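PDB 3CSS: 6-phosphogluconolactonase, which probably hydrolyses 6-phosphogluconolactone to 6-phosphogluconate, the second step of the oxidative pentose phosphate pathway. Local coordinates for residues I209-G221 / F245-D258. Residues are numbered along the deposited sequence; the frame is centred on the assembly and turned at random.
Sequences IQYAKHVVVLAAG and FLRDCRGSVTLLLD. Unlike the reference sequence in segment 209-221: Tyr-211 (reference His).
Arg-250 lays its guanidinium flat over one face of the Tyr-211 ring, planes 6° apart and CZ 3.7 Å from the ring centroid, a cation-pi stack at the solvent-facing end of the contact. Its chain is extended as far as NE, and the turn at chi4 (78°) swings the guanidinium over the ring and NH1 onto Gln-210 O (3.1 Å) from above the carbonyl plane, while Arg-250 N reaches the same oxygen from the opposite face at 2.8 Å. The Gln-210 amide in turn gives NE2 to Phe-245 O (3.0 Å), an oxygen shared with Asp-248 N. A water ties Ile-209 O and Ala-212 O to Gly-251 N. Beyond this cluster, strands 214-219 and 252-257 pair in parallel, with backbone hydrogen bonds running from Ser-252 N-Lys-213 O to Asp-258 N-Ala-219 O. Ser-252 OG is hydrogen-bonded to His-214 ND1 in the ring plane (2.9 Å). On the other face, Val-217 CG2 lies beside Leu-255 CD2 (3.5 Å), and Leu-246 reaches Val-217 and Ile-209 with its two methyls. At the far end Asp-258 OD2 accepts Gly-221 N, from above the carboxylate plane at 2.9 Å, and also Ala-261 N, joining the residues that follow the two strands. Helix 14-30 covers Val-216, Leu-218 and Leu-256. With helix 225-232 between them, the two strands form a beta-alpha-beta unit of the Rossmann-like sheet of the glucosamine-6-phosphate isomerase/6-phosphogluconolactonase family.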
ATOM      1  N   ILE A 209      -2.328  -2.836   7.902  1.00 14.87           N
ATOM      2  CA  ILE A 209      -2.285  -1.380   7.730  1.00 14.50           C
ATOM      3  C   ILE A 209      -2.526  -0.640   9.050  1.00 15.19           C
ATOM      4  O   ILE A 209      -1.847   0.351   9.355  1.00 15.18           O
ATOM      5  CB  ILE A 209      -3.268  -0.945   6.604  1.00 14.49           C
ATOM      6  CG1 ILE A 209      -2.798  -1.544   5.283  1.00 14.76           C
ATOM      7  CG2 ILE A 209      -3.317   0.558   6.486  1.00 14.02           C
ATOM      8  CD1 ILE A 209      -3.816  -1.490   4.161  1.00 15.93           C
ATOM      9  N   GLN A 210      -3.444  -1.166   9.858  1.00 15.24           N
ATOM     10  CA  GLN A 210      -3.817  -0.567  11.136  1.00 14.98           C
ATOM     11  C   GLN A 210      -2.775  -0.772  12.260  1.00 15.02           C
ATOM     12  O   GLN A 210      -2.876  -0.131  13.308  1.00 15.94           O
ATOM     13  CB  GLN A 210      -5.190  -1.081  11.562  1.00 15.28           C
ATOM     14  CG  GLN A 210      -6.309  -0.564  10.676  1.00 13.94           C
ATOM     15  CD  GLN A 210      -7.636  -1.212  10.969  1.00 14.36           C
ATOM     16  OE1 GLN A 210      -7.673  -2.352  11.439  1.00 17.55           O
ATOM     17  NE2 GLN A 210      -8.733  -0.516  10.677  1.00 15.75           N
ATOM     18  N   TYR A 211      -1.828  -1.686  12.055  1.00 15.30           N
ATOM     19  CA  TYR A 211      -0.716  -1.878  12.973  1.00 16.42           C
ATOM     20  C   TYR A 211       0.600  -1.226  12.490  1.00 16.42           C
ATOM     21  O   TYR A 211       1.610  -1.250  13.214  1.00 16.41           O
ATOM     22  CB  TYR A 211      -0.500  -3.355  13.226  1.00 16.64           C
ATOM     23  CG  TYR A 211      -1.431  -3.939  14.254  1.00 17.33           C
ATOM     24  CD1 TYR A 211      -2.396  -4.867  13.913  1.00 18.13           C
ATOM     25  CD2 TYR A 211      -1.321  -3.568  15.584  1.00 19.34           C
ATOM     26  CE1 TYR A 211      -3.231  -5.413  14.874  1.00 17.10           C
ATOM     27  CE2 TYR A 211      -2.156  -4.106  16.561  1.00 19.45           C
ATOM     28  CZ  TYR A 211      -3.113  -5.034  16.199  1.00 19.76           C
ATOM     29  OH  TYR A 211      -3.951  -5.577  17.169  1.00 17.45           O
ATOM     30  N   ALA A 212       0.600  -0.651  11.294  1.00 15.39           N
ATOM     31  CA  ALA A 212       1.788   0.000  10.762  1.00 15.40           C
ATOM     32  C   ALA A 212       2.115   1.244  11.587  1.00 14.92           C
ATOM     33  O   ALA A 212       1.223   1.895  12.145  1.00 15.06           O
ATOM     34  CB  ALA A 212       1.610   0.358   9.260  1.00 15.59           C
ATOM     35  N   LYS A 213       3.405   1.570  11.671  1.00 13.99           N
ATOM     36  CA  LYS A 213       3.843   2.769  12.390  1.00 14.03           C
ATOM     37  C   LYS A 213       3.427   4.086  11.745  1.00 13.96           C
ATOM     38  O   LYS A 213       3.023   5.024  12.437  1.00 13.57           O
ATOM     39  CB  LYS A 213       5.368   2.730  12.595  1.00 14.48           C
ATOM     40  CG  LYS A 213       5.850   1.508  13.354  1.00 15.74           C
ATOM     41  CD  LYS A 213       5.201   1.372  14.717  1.00 22.35           C
ATOM     42  CE  LYS A 213       5.909   0.327  15.565  1.00 25.15           C
ATOM     43  NZ  LYS A 213       5.288   0.199  16.913  1.00 27.72           N
ATOM     44  N   HIS A 214       3.512   4.135  10.420  1.00 13.93           N
ATOM     45  CA  HIS A 214       3.171   5.320   9.626  1.00 14.10           C
ATOM     46  C   HIS A 214       2.450   4.874   8.340  1.00 13.48           C
ATOM     47  O   HIS A 214       2.885   3.924   7.652  1.00 13.92           O
ATOM     48  CB  HIS A 214       4.427   6.109   9.263  1.00 14.43           C
ATOM     49  CG  HIS A 214       5.328   6.391  10.426  1.00 17.28           C
ATOM     50  ND1 HIS A 214       5.055   7.383  11.347  1.00 20.77           N
ATOM     51  CD2 HIS A 214       6.490   5.817  10.817  1.00 20.00           C
ATOM     52  CE1 HIS A 214       6.002   7.388  12.275  1.00 22.21           C
ATOM     53  NE2 HIS A 214       6.896   6.462  11.966  1.00 21.17           N
ATOM     54  N   VAL A 215       1.368   5.559   8.021  1.00 12.85           N
ATOM     55  CA  VAL A 215       0.630   5.310   6.782  1.00 12.37           C
ATOM     56  C   VAL A 215       0.619   6.630   6.016  1.00 12.65           C
ATOM     57  O   VAL A 215       0.307   7.667   6.576  1.00 12.91           O
ATOM     58  CB  VAL A 215      -0.815   4.834   7.069  1.00 13.07           C
ATOM     59  CG1 VAL A 215      -1.595   4.676   5.786  1.00 13.84           C
ATOM     60  CG2 VAL A 215      -0.807   3.523   7.878  1.00 11.25           C
ATOM     61  N   VAL A 216       0.991   6.577   4.744  1.00 12.53           N
ATOM     62  CA  VAL A 216       1.073   7.783   3.908  1.00 11.83           C
ATOM     63  C   VAL A 216       0.266   7.530   2.625  1.00 12.16           C
ATOM     64  O   VAL A 216       0.606   6.670   1.815  1.00 11.45           O
ATOM     65  CB  VAL A 216       2.529   8.144   3.546  1.00 11.83           C
ATOM     66  CG1 VAL A 216       2.578   9.419   2.627  1.00 12.93           C
ATOM     67  CG2 VAL A 216       3.381   8.297   4.824  1.00 14.12           C
ATOM     68  N   VAL A 217      -0.806   8.294   2.466  1.00 12.98           N
ATOM     69  CA  VAL A 217      -1.667   8.193   1.295  1.00 12.92           C
ATOM     70  C   VAL A 217      -1.307   9.318   0.343  1.00 13.19           C
ATOM     71  O   VAL A 217      -1.207  10.486   0.757  1.00 13.63           O
ATOM     72  CB  VAL A 217      -3.170   8.360   1.684  1.00 12.88           C
ATOM     73  CG1 VAL A 217      -4.072   8.177   0.441  1.00 15.05           C
ATOM     74  CG2 VAL A 217      -3.590   7.419   2.862  1.00 13.07           C
ATOM     75  N   LEU A 218      -1.123   8.979  -0.929  1.00 12.30           N
ATOM     76  CA  LEU A 218      -0.964   9.956  -2.012  1.00 12.87           C
ATOM     77  C   LEU A 218      -2.170   9.845  -2.920  1.00 12.94           C
ATOM     78  O   LEU A 218      -2.403   8.765  -3.492  1.00 13.67           O
ATOM     79  CB  LEU A 218       0.290   9.644  -2.837  1.00 13.81           C
ATOM     80  CG  LEU A 218       1.685   9.858  -2.213  1.00 14.42           C
ATOM     81  CD1 LEU A 218       2.026   8.782  -1.280  1.00 18.87           C
ATOM     82  CD2 LEU A 218       2.733   9.899  -3.330  1.00 17.35           C
ATOM     83  N   ALA A 219      -2.925  10.938  -3.088  1.00 12.29           N
ATOM     84  CA  ALA A 219      -4.148  10.925  -3.922  1.00 12.77           C
ATOM     85  C   ALA A 219      -4.357  12.257  -4.616  1.00 13.16           C
ATOM     86  O   ALA A 219      -4.245  13.321  -4.014  1.00 14.02           O
ATOM     87  CB  ALA A 219      -5.404  10.570  -3.063  1.00 12.76           C
ATOM     88  N   ALA A 220      -4.666  12.181  -5.902  1.00 13.49           N
ATOM     89  CA  ALA A 220      -4.882  13.356  -6.728  1.00 13.20           C
ATOM     90  C   ALA A 220      -6.122  13.147  -7.599  1.00 14.01           C
ATOM     91  O   ALA A 220      -6.347  12.049  -8.117  1.00 14.89           O
ATOM     92  CB  ALA A 220      -3.657  13.612  -7.581  1.00 13.58           C
ATOM     93  N   GLY A 221      -6.904  14.214  -7.747  1.00 13.98           N
ATOM     94  CA  GLY A 221      -8.085  14.250  -8.609  1.00 14.26           C
ATOM     95  C   GLY A 221      -9.378  14.580  -7.884  1.00 13.79           C
ATOM     96  O   GLY A 221      -9.645  14.106  -6.780  1.00 12.86           O
ATOM     97  N   PHE A 245     -11.686   2.696   7.033  1.00 12.44           N
ATOM     98  CA  PHE A 245     -10.976   1.890   8.048  1.00 12.57           C
ATOM     99  C   PHE A 245      -9.661   2.534   8.511  1.00 12.12           C
ATOM    100  O   PHE A 245      -9.139   2.211   9.597  1.00 11.91           O
ATOM    101  CB  PHE A 245     -10.738   0.442   7.577  1.00 13.23           C
ATOM    102  CG  PHE A 245      -9.607   0.279   6.599  1.00 14.55           C
ATOM    103  CD1 PHE A 245      -8.290   0.160   7.042  1.00 13.82           C
ATOM    104  CD2 PHE A 245      -9.856   0.216   5.218  1.00 14.03           C
ATOM    105  CE1 PHE A 245      -7.246   0.022   6.125  1.00 13.85           C
ATOM    106  CE2 PHE A 245      -8.815   0.043   4.307  1.00 14.58           C
ATOM    107  CZ  PHE A 245      -7.515  -0.044   4.766  1.00 15.26           C
ATOM    108  N   LEU A 246      -9.103   3.424   7.693  1.00 11.98           N
ATOM    109  CA  LEU A 246      -7.874   4.155   8.081  1.00 12.63           C
ATOM    110  C   LEU A 246      -8.010   4.965   9.384  1.00 12.79           C
ATOM    111  O   LEU A 246      -7.029   5.206  10.091  1.00 11.96           O
ATOM    112  CB  LEU A 246      -7.432   5.061   6.931  1.00 13.08           C
ATOM    113  CG  LEU A 246      -6.907   4.355   5.693  1.00 13.05           C
ATOM    114  CD1 LEU A 246      -6.664   5.377   4.571  1.00 15.60           C
ATOM    115  CD2 LEU A 246      -5.629   3.505   5.990  1.00 13.77           C
ATOM    116  N   ARG A 247      -9.236   5.333   9.736  1.00 12.65           N
ATOM    117  CA  ARG A 247      -9.503   6.056  10.976  1.00 13.20           C
ATOM    118  C   ARG A 247      -9.071   5.262  12.206  1.00 13.67           C
ATOM    119  O   ARG A 247      -8.841   5.847  13.276  1.00 14.08           O
ATOM    120  CB  ARG A 247     -10.989   6.395  11.097  1.00 13.54           C
ATOM    121  CG  ARG A 247     -11.496   7.419  10.092  1.00 12.31           C
ATOM    122  CD  ARG A 247     -12.911   7.888  10.400  1.00 13.24           C
ATOM    123  NE  ARG A 247     -12.934   8.670  11.637  1.00 12.87           N
ATOM    124  CZ  ARG A 247     -12.641   9.964  11.696  1.00 14.22           C
ATOM    125  NH1 ARG A 247     -12.320  10.652  10.607  1.00 16.77           N
ATOM    126  NH2 ARG A 247     -12.666  10.586  12.863  1.00 14.95           N
ATOM    127  N   ASP A 248      -9.006   3.936  12.067  1.00 14.00           N
ATOM    128  CA  ASP A 248      -8.656   3.029  13.158  1.00 14.79           C
ATOM    129  C   ASP A 248      -7.195   2.574  13.149  1.00 14.11           C
ATOM    130  O   ASP A 248      -6.823   1.644  13.879  1.00 14.33           O
ATOM    131  CB  ASP A 248      -9.580   1.815  13.147  1.00 15.79           C
ATOM    132  CG  ASP A 248     -11.006   2.162  13.487  1.00 20.72           C
ATOM    133  OD1 ASP A 248     -11.219   3.028  14.354  1.00 20.96           O
ATOM    134  OD2 ASP A 248     -11.909   1.560  12.861  1.00 26.02           O
ATOM    135  N   CYS A 249      -6.371   3.244  12.345  1.00 13.94           N
ATOM    136  CA  CYS A 249      -4.940   3.010  12.351  1.00 13.31           C
ATOM    137  C   CYS A 249      -4.362   3.373  13.695  1.00 13.32           C
ATOM    138  O   CYS A 249      -4.696   4.386  14.293  1.00 13.52           O
ATOM    139  CB  CYS A 249      -4.227   3.828  11.294  1.00 13.55           C
ATOM    140  SG  CYS A 249      -4.475   3.198   9.597  1.00 13.64           S
ATOM    141  N   ARG A 250      -3.511   2.501  14.180  1.00 14.42           N
ATOM    142  CA  ARG A 250      -2.779   2.766  15.442  1.00 14.56           C
ATOM    143  C   ARG A 250      -1.549   3.636  15.224  1.00 14.68           C
ATOM    144  O   ARG A 250      -1.031   4.236  16.183  1.00 16.08           O
ATOM    145  CB  ARG A 250      -2.361   1.454  16.087  1.00 15.25           C
ATOM    146  CG  ARG A 250      -3.548   0.597  16.426  1.00 16.30           C
ATOM    147  CD  ARG A 250      -3.124  -0.750  16.913  1.00 20.10           C
ATOM    148  NE  ARG A 250      -4.278  -1.605  17.165  1.00 21.30           N
ATOM    149  CZ  ARG A 250      -4.981  -2.236  16.224  1.00 24.90           C
ATOM    150  NH1 ARG A 250      -4.672  -2.117  14.941  1.00 23.87           N
ATOM    151  NH2 ARG A 250      -6.006  -3.007  16.574  1.00 27.77           N
ATOM    152  N   GLY A 251      -1.060   3.670  13.983  1.00 14.31           N
ATOM    153  CA  GLY A 251       0.069   4.504  13.605  1.00 13.98           C
ATOM    154  C   GLY A 251      -0.359   5.888  13.185  1.00 14.62           C
ATOM    155  O   GLY A 251      -1.540   6.243  13.285  1.00 14.87           O
ATOM    156  N   SER A 252       0.600   6.675  12.725  1.00 14.83           N
ATOM    157  CA  SER A 252       0.297   7.993  12.199  1.00 15.75           C
ATOM    158  C   SER A 252      -0.305   7.818  10.816  1.00 15.32           C
ATOM    159  O   SER A 252      -0.022   6.828  10.117  1.00 16.36           O
ATOM    160  CB  SER A 252       1.553   8.845  12.088  1.00 16.11           C
ATOM    161  OG  SER A 252       2.393   8.436  11.021  1.00 19.58           O
ATOM    162  N   VAL A 253      -1.146   8.763  10.420  1.00 14.31           N
ATOM    163  CA  VAL A 253      -1.698   8.766   9.065  1.00 13.68           C
ATOM    164  C   VAL A 253      -1.472  10.165   8.480  1.00 13.87           C
ATOM    165  O   VAL A 253      -1.745  11.198   9.135  1.00 13.56           O
ATOM    166  CB  VAL A 253      -3.196   8.389   9.027  1.00 14.34           C
ATOM    167  CG1 VAL A 253      -3.805   8.568   7.637  1.00 14.67           C
ATOM    168  CG2 VAL A 253      -3.433   6.954   9.552  1.00 14.65           C
ATOM    169  N   THR A 254      -0.929  10.173   7.268  1.00 13.44           N
ATOM    170  CA  THR A 254      -0.731  11.393   6.491  1.00 12.89           C
ATOM    171  C   THR A 254      -1.414  11.267   5.132  1.00 13.04           C
ATOM    172  O   THR A 254      -1.214  10.270   4.452  1.00 13.74           O
ATOM    173  CB  THR A 254       0.740  11.641   6.293  1.00 13.50           C
ATOM    174  OG1 THR A 254       1.377  11.741   7.584  1.00 13.80           O
ATOM    175  CG2 THR A 254       1.001  12.895   5.440  1.00 13.88           C
ATOM    176  N   LEU A 255      -2.212  12.269   4.776  1.00 12.48           N
ATOM    177  CA  LEU A 255      -2.860  12.367   3.456  1.00 12.22           C
ATOM    178  C   LEU A 255      -2.159  13.477   2.655  1.00 12.15           C
ATOM    179  O   LEU A 255      -2.190  14.629   3.052  1.00 12.49           O
ATOM    180  CB  LEU A 255      -4.335  12.702   3.577  1.00 13.10           C
ATOM    181  CG  LEU A 255      -5.200  11.824   4.473  1.00 15.88           C
ATOM    182  CD1 LEU A 255      -6.708  12.200   4.275  1.00 18.10           C
ATOM    183  CD2 LEU A 255      -4.975  10.357   4.226  1.00 18.28           C
ATOM    184  N   LEU A 256      -1.502  13.089   1.560  1.00 11.43           N
ATOM    185  CA  LEU A 256      -0.886  14.006   0.608  1.00 11.31           C
ATOM    186  C   LEU A 256      -1.791  14.096  -0.611  1.00 11.96           C
ATOM    187  O   LEU A 256      -1.950  13.114  -1.330  1.00 12.14           O
ATOM    188  CB  LEU A 256       0.515  13.483   0.205  1.00 11.61           C
ATOM    189  CG  LEU A 256       1.494  13.260   1.372  1.00 12.57           C
ATOM    190  CD1 LEU A 256       2.823  12.638   0.883  1.00 12.47           C
ATOM    191  CD2 LEU A 256       1.740  14.532   2.175  1.00 14.39           C
ATOM    192  N   LEU A 257      -2.403  15.265  -0.797  1.00 12.57           N
ATOM    193  CA  LEU A 257      -3.516  15.429  -1.709  1.00 13.56           C
ATOM    194  C   LEU A 257      -3.223  16.568  -2.660  1.00 14.31           C
ATOM    195  O   LEU A 257      -2.496  17.486  -2.303  1.00 16.37           O
ATOM    196  CB  LEU A 257      -4.776  15.774  -0.921  1.00 13.06           C
ATOM    197  CG  LEU A 257      -5.218  14.816   0.183  1.00 13.37           C
ATOM    198  CD1 LEU A 257      -6.479  15.377   0.827  1.00 14.98           C
ATOM    199  CD2 LEU A 257      -5.435  13.386  -0.362  1.00 14.69           C
ATOM    200  N   ASP A 258      -3.835  16.540  -3.845  1.00 14.72           N
ATOM    201  CA  ASP A 258      -3.758  17.678  -4.743  1.00 15.21           C
ATOM    202  C   ASP A 258      -5.027  18.517  -4.504  1.00 16.06           C
ATOM    203  O   ASP A 258      -5.876  18.130  -3.687  1.00 14.59           O
ATOM    204  CB  ASP A 258      -3.563  17.212  -6.195  1.00 15.10           C
ATOM    205  CG  ASP A 258      -4.849  16.864  -6.898  1.00 16.01           C
ATOM    206  OD1 ASP A 258      -4.841  16.967  -8.149  1.00 18.18           O
ATOM    207  OD2 ASP A 258      -5.854  16.501  -6.245  1.00 15.09           O
TER
HETATM  208  O   HOH W   1      -1.378   2.136  11.477  1.00 20.94           O
HETATM  209  O   HOH W   2     -11.614  -0.437  11.202  0.75 28.12           O
HETATM  210  O   HOH W   3      -6.544  -3.877  13.437  1.00 32.09           O
HETATM  211  O   HOH W   4       2.151   9.169   8.448  1.00 27.46           O